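PDB 1Z7U: hypothetical protein EF0647 from Enterococcus faecalis, which is a putative transcriptional regulator of the HxlR-type winged helix-turn-helix family and probably binds DNA. Local coordinates for residues 16-21 with 63-68; 25-30 with 54-59. All coordinates share one frame; numbering follows the deposited sequence.

Contact 1: residues 16-21 with 63-68; sequences LSTING and DGLVHR
The carboxylate of D63 turns one face to T18, with the methyl CG2 above that face, 4.0 Å from CG of D63; a bridging water reaches the group tilted toward the other face. This water donates to D63 OD2 at 2.7 Å and also to the backbone oxygen of T18, so the polar link between the segments runs through it. With chi1 at 71°, T18 keeps CG2 beside its own backbone N, turned to the carboxylate, while OG1 is held back by the carbonyl of A15. From the loop between helix 50-63 and strand 66-71, L65 presses its CD1 against T18: 3.5 Å from the carbonyl O and 3.9 Å from OG1. I19 meets that same methyl, CD1 to CD1 at 4.2 Å, the two side chains at about a right angle. L89 of helix 84-110 packs on T18, I19 and L65, and W99 of the second subunit on T18 and L65. Just past the last turn of helix 50-63, G64 takes the positive phi of a Schellman motif, and V66 starts the first wing strand: the junction between the probable recognition helix and the wing, as expected of a winged helix-turn-helix domain.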
loop_
_atom_site.group_PDB
_atom_site.type_symbol
_atom_site.label_atom_id
_atom_site.label_comp_id
_atom_site.label_asym_id
_atom_site.label_seq_id
_atom_site.Cartn_x
_atom_site.Cartn_y
_atom_site.Cartn_z
ATOM N N LEU A 16 -6.756 -1.153 -2.179
ATOM C CA LEU A 16 -6.978 -1.204 -0.726
ATOM C C LEU A 16 -8.393 -1.638 -0.345
ATOM O O LEU A 16 -8.592 -2.319 0.656
ATOM C CB LEU A 16 -6.634 0.132 -0.054
ATOM C CG LEU A 16 -5.175 0.591 0.053
ATOM C CD1 LEU A 16 -5.116 2.067 0.424
ATOM C CD2 LEU A 16 -4.355 -0.264 1.057
ATOM N N SER A 17 -9.368 -1.225 -1.147
ATOM C CA SER A 17 -10.775 -1.567 -0.931
ATOM C C SER A 17 -11.039 -3.071 -1.000
ATOM O O SER A 17 -12.019 -3.557 -0.438
ATOM C CB SER A 17 -11.675 -0.810 -1.922
ATOM O OG SER A 17 -11.721 -1.458 -3.190
ATOM N N THR A 18 -10.178 -3.814 -1.691
ATOM C CA THR A 18 -10.299 -5.285 -1.720
ATOM C C THR A 18 -9.754 -5.979 -0.447
ATOM O O THR A 18 -9.994 -7.181 -0.239
ATOM C CB THR A 18 -9.616 -5.906 -2.966
ATOM O OG1 THR A 18 -8.185 -5.815 -2.846
ATOM C CG2 THR A 18 -10.073 -5.215 -4.223
ATOM N N ILE A 19 -9.041 -5.235 0.403
ATOM C CA ILE A 19 -8.318 -5.844 1.511
ATOM C C ILE A 19 -8.441 -5.114 2.866
ATOM O O ILE A 19 -7.877 -5.555 3.872
ATOM C CB ILE A 19 -6.813 -6.054 1.117
ATOM C CG1 ILE A 19 -6.167 -7.188 1.939
ATOM C CG2 ILE A 19 -6.015 -4.713 1.174
ATOM C CD1 ILE A 19 -6.916 -8.516 1.841
ATOM N N ASN A 20 -9.179 -4.010 2.903
ATOM C CA ASN A 20 -9.209 -3.173 4.102
ATOM C C ASN A 20 -10.363 -3.507 5.052
ATOM O O ASN A 20 -10.362 -3.095 6.221
ATOM C CB ASN A 20 -9.147 -1.676 3.737
ATOM C CG ASN A 20 -10.352 -1.211 2.929
ATOM O OD1 ASN A 20 -11.330 -1.946 2.748
ATOM N ND2 ASN A 20 -10.288 0.034 2.441
ATOM N N GLY A 21 -11.320 -4.280 4.543
ATOM C CA GLY A 21 -12.454 -4.770 5.327
ATOM C C GLY A 21 -12.028 -5.613 6.522
ATOM O O GLY A 21 -10.952 -6.226 6.518
ATOM N N ASP A 63 -13.278 -10.774 -5.618
ATOM C CA ASP A 63 -12.270 -9.795 -5.986
ATOM C C ASP A 63 -11.044 -10.428 -6.628
ATOM O O ASP A 63 -10.201 -9.712 -7.170
ATOM C CB ASP A 63 -11.863 -8.958 -4.760
ATOM C CG ASP A 63 -12.958 -8.004 -4.322
ATOM O OD1 ASP A 63 -13.901 -7.788 -5.110
ATOM O OD2 ASP A 63 -12.890 -7.469 -3.193
ATOM N N GLY A 64 -10.946 -11.759 -6.559
ATOM C CA GLY A 64 -9.872 -12.501 -7.221
ATOM C C GLY A 64 -8.659 -12.761 -6.346
ATOM O O GLY A 64 -7.575 -13.023 -6.850
ATOM N N LEU A 65 -8.837 -12.696 -5.030
ATOM C CA LEU A 65 -7.703 -12.823 -4.106
ATOM C C LEU A 65 -7.598 -14.223 -3.521
ATOM O O LEU A 65 -6.519 -14.665 -3.152
ATOM C CB LEU A 65 -7.835 -11.826 -2.958
ATOM C CG LEU A 65 -7.780 -10.332 -3.225
ATOM C CD1 LEU A 65 -8.232 -9.604 -1.974
ATOM C CD2 LEU A 65 -6.371 -9.958 -3.596
ATOM N N VAL A 66 -8.747 -14.895 -3.427
ATOM C CA VAL A 66 -8.858 -16.192 -2.782
ATOM C C VAL A 66 -9.462 -17.204 -3.758
ATOM O O VAL A 66 -10.417 -16.897 -4.470
ATOM C CB VAL A 66 -9.696 -16.078 -1.481
ATOM C CG1 VAL A 66 -10.191 -17.441 -1.000
ATOM C CG2 VAL A 66 -8.885 -15.386 -0.395
ATOM N N HIS A 67 -8.867 -18.393 -3.808
ATOM C CA HIS A 67 -9.391 -19.512 -4.578
ATOM C C HIS A 67 -10.083 -20.478 -3.622
ATOM O O HIS A 67 -9.563 -20.779 -2.542
ATOM C CB HIS A 67 -8.263 -20.208 -5.343
ATOM C CG HIS A 67 -8.734 -21.263 -6.297
ATOM N ND1 HIS A 67 -8.723 -22.609 -5.987
ATOM C CD2 HIS A 67 -9.239 -21.172 -7.551
ATOM C CE1 HIS A 67 -9.192 -23.299 -7.013
ATOM N NE2 HIS A 67 -9.515 -22.450 -7.973
ATOM N N ARG A 68 -11.276 -20.916 -4.010
ATOM C CA ARG A 68 -12.024 -21.932 -3.271
ATOM C C ARG A 68 -12.113 -23.203 -4.103
ATOM O O ARG A 68 -12.671 -23.189 -5.206
ATOM C CB ARG A 68 -13.419 -21.443 -2.936
ATOM C CG ARG A 68 -14.046 -22.209 -1.806
ATOM C CD ARG A 68 -15.511 -21.869 -1.626
ATOM N NE ARG A 68 -16.314 -22.895 -2.267
ATOM C CZ ARG A 68 -17.232 -23.640 -1.668
ATOM N NH1 ARG A 68 -17.864 -24.551 -2.382
ATOM N NH2 ARG A 68 -17.535 -23.468 -0.387
HETATM O O HOH W 1 -12.124 -8.636 -0.919
#

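Contact 2: residues 25-30 with 54-59; sequences LSLMDE and TDRLRE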
loop_
_atom_site.group_PDB
_atom_site.type_symbol
_atom_site.label_atom_id
_atom_site.label_comp_id
_atom_site.label_asym_id
_atom_site.label_seq_id
_atom_site.Cartn_x
_atom_site.Cartn_y
_atom_site.Cartn_z
ATOM N N LEU A 25 -7.215 -8.804 6.202
ATOM C CA LEU A 25 -5.762 -8.877 6.343
ATOM C C LEU A 25 -5.348 -10.112 7.147
ATOM O O LEU A 25 -4.423 -10.817 6.759
ATOM C CB LEU A 25 -5.195 -7.586 6.957
ATOM C CG LEU A 25 -3.658 -7.475 6.966
ATOM C CD1 LEU A 25 -3.133 -7.243 5.567
ATOM C CD2 LEU A 25 -3.184 -6.375 7.906
ATOM N N SER A 26 -6.048 -10.390 8.246
ATOM C CA SER A 26 -5.803 -11.620 9.023
ATOM C C SER A 26 -6.043 -12.888 8.205
ATOM O O SER A 26 -5.257 -13.825 8.276
ATOM C CB SER A 26 -6.663 -11.658 10.283
ATOM O OG SER A 26 -6.258 -10.647 11.181
ATOM N N LEU A 27 -7.135 -12.905 7.450
ATOM C CA LEU A 27 -7.456 -14.008 6.542
ATOM C C LEU A 27 -6.342 -14.285 5.553
ATOM O O LEU A 27 -5.946 -15.436 5.361
ATOM C CB LEU A 27 -8.740 -13.700 5.778
ATOM C CG LEU A 27 -10.010 -14.512 6.047
ATOM C CD1 LEU A 27 -9.946 -15.323 7.313
ATOM C CD2 LEU A 27 -11.230 -13.610 6.058
HETATM N N MSE A 28 -5.852 -13.218 4.924
HETATM C CA MSE A 28 -4.745 -13.285 3.990
HETATM C C MSE A 28 -3.458 -13.828 4.636
HETATM O O MSE A 28 -2.749 -14.633 4.013
HETATM C CB MSE A 28 -4.517 -11.907 3.358
HETATM C CG MSE A 28 -3.270 -11.800 2.510
HETATM SE SE MSE A 28 -3.182 -10.137 1.464
HETATM C CE MSE A 28 -4.389 -10.686 -0.047
ATOM N N ASP A 29 -3.165 -13.381 5.865
ATOM C CA ASP A 29 -2.032 -13.896 6.648
ATOM C C ASP A 29 -2.142 -15.409 6.852
ATOM O O ASP A 29 -1.159 -16.130 6.700
ATOM C CB ASP A 29 -1.939 -13.214 8.016
ATOM C CG ASP A 29 -1.172 -11.891 7.986
ATOM O OD1 ASP A 29 -0.454 -11.606 7.013
ATOM O OD2 ASP A 29 -1.290 -11.122 8.966
ATOM N N GLU A 30 -3.344 -15.881 7.180
ATOM C CA GLU A 30 -3.589 -17.318 7.383
ATOM C C GLU A 30 -3.429 -18.109 6.100
ATOM O O GLU A 30 -2.841 -19.176 6.102
ATOM C CB GLU A 30 -4.981 -17.574 7.967
ATOM C CG GLU A 30 -5.151 -17.124 9.409
ATOM C CD GLU A 30 -4.168 -17.802 10.357
ATOM O OE1 GLU A 30 -3.891 -19.008 10.153
ATOM O OE2 GLU A 30 -3.671 -17.128 11.294
ATOM N N THR A 54 -17.495 -16.505 6.197
ATOM C CA THR A 54 -17.915 -16.822 4.828
ATOM C C THR A 54 -18.116 -15.543 4.010
ATOM O O THR A 54 -17.744 -15.494 2.829
ATOM C CB THR A 54 -19.184 -17.731 4.760
ATOM O OG1 THR A 54 -20.249 -17.142 5.514
ATOM C CG2 THR A 54 -18.894 -19.110 5.314
ATOM N N ASP A 55 -18.675 -14.517 4.645
ATOM C CA ASP A 55 -18.844 -13.203 4.008
ATOM C C ASP A 55 -17.516 -12.658 3.470
ATOM O O ASP A 55 -17.415 -12.309 2.298
ATOM C CB ASP A 55 -19.483 -12.197 4.982
ATOM C CG ASP A 55 -19.716 -10.824 4.348
ATOM O OD1 ASP A 55 -20.658 -10.686 3.531
ATOM O OD2 ASP A 55 -18.965 -9.874 4.676
ATOM N N ARG A 56 -16.505 -12.606 4.336
ATOM C CA ARG A 56 -15.148 -12.210 3.960
ATOM C C ARG A 56 -14.596 -13.009 2.803
ATOM O O ARG A 56 -14.104 -12.432 1.831
ATOM C CB ARG A 56 -14.209 -12.348 5.150
ATOM C CG ARG A 56 -13.860 -11.040 5.838
ATOM C CD ARG A 56 -14.986 -10.532 6.719
ATOM N NE ARG A 56 -16.041 -9.921 5.928
ATOM C CZ ARG A 56 -16.050 -8.646 5.555
ATOM N NH1 ARG A 56 -15.053 -7.831 5.904
ATOM N NH2 ARG A 56 -17.063 -8.186 4.835
ATOM N N LEU A 57 -14.689 -14.336 2.897
ATOM C CA LEU A 57 -14.127 -15.230 1.874
ATOM C C LEU A 57 -14.844 -15.105 0.534
ATOM O O LEU A 57 -14.238 -15.258 -0.526
ATOM C CB LEU A 57 -14.131 -16.684 2.352
ATOM C CG LEU A 57 -13.241 -17.050 3.551
ATOM C CD1 LEU A 57 -13.718 -18.367 4.184
ATOM C CD2 LEU A 57 -11.772 -17.131 3.154
ATOM N N ARG A 58 -16.141 -14.823 0.601
ATOM C CA ARG A 58 -16.961 -14.604 -0.581
ATOM C C ARG A 58 -16.490 -13.349 -1.303
ATOM O O ARG A 58 -16.284 -13.376 -2.504
ATOM C CB ARG A 58 -18.429 -14.455 -0.184
ATOM C CG ARG A 58 -19.369 -15.332 -0.972
ATOM C CD ARG A 58 -19.953 -16.466 -0.124
ATOM N NE ARG A 58 -21.202 -16.061 0.542
ATOM C CZ ARG A 58 -22.187 -16.895 0.894
ATOM N NH1 ARG A 58 -22.094 -18.202 0.646
ATOM N NH2 ARG A 58 -23.276 -16.420 1.489
ATOM N N GLU A 59 -16.305 -12.260 -0.556
ATOM C CA GLU A 59 -15.828 -10.994 -1.126
ATOM C C GLU A 59 -14.438 -11.147 -1.721
ATOM O O GLU A 59 -14.175 -10.652 -2.820
ATOM C CB GLU A 59 -15.830 -9.873 -0.084
ATOM C CG GLU A 59 -17.224 -9.434 0.372
ATOM C CD GLU A 59 -17.214 -8.085 1.058
ATOM O OE1 GLU A 59 -18.306 -7.571 1.395
ATOM O OE2 GLU A 59 -16.121 -7.526 1.267
#
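L27 drives its side chain into R56 and L57, joining helix 24-33 to helix 50-63, the helix that by position in this winged helix-turn-helix domain is probably the recognition helix. The tight part is small and apolar. L27 CD2 sits 3.4 Å from CB of R56 and 3.7 Å from its CG, butting against the root of the arginine with the two side chains at about a right angle. Beside it, CG of L27 faces CD2 of L57 at 4.3 Å, a more relaxed fit. The chi1 of L27, -112°, lies well away from the staggered values, which may reflect a squeezed side chain or simply an uncertain fit. L53 and M60 of the same helix, together with L45 from the loop after helix 38-44, also pack on L27, so its isobutyl group is buried.

The other half of R56 leads away from L27 and belongs to the polar, partly exposed side. Bent at chi2 and chi3, its chain folds back to a salt-bridge network with D55 and E59, while NH1 bonds to the carbonyl of K22 and so ties the guanidinium to the turn before helix 24-33. E59 in turn pairs with K24 through OE2. D55 OD2 lies only 9° out of the guanidinium plane, at its edge; NE reaches this oxygen weakly, at 3.2 Å, and NH2 is modelled suspiciously close to it. The same NH2 makes a long salt bridge to E59, 3.7 Å from OE1.

How the contacts relate
From the N terminus, helix 8-17 runs into the turn of contact 1, and helix 24-33 follows with the first half of contact 2. The chain then passes through helix 38-44 to helix 50-63, where residues 54-59 complete contact 2 and close the inner loop. A few residues later, 63-68 returns to 16-21 and closes the outer loop, so contact 2 is nested inside contact 1. The two touch directly: the methyl of selenomethionine M28 packs on I19 and L65, and R56 lies against G21. Together they tie the N-terminal helix, helix 24-33, helix 50-63 and the base of the wing into one body, beside the second subunit.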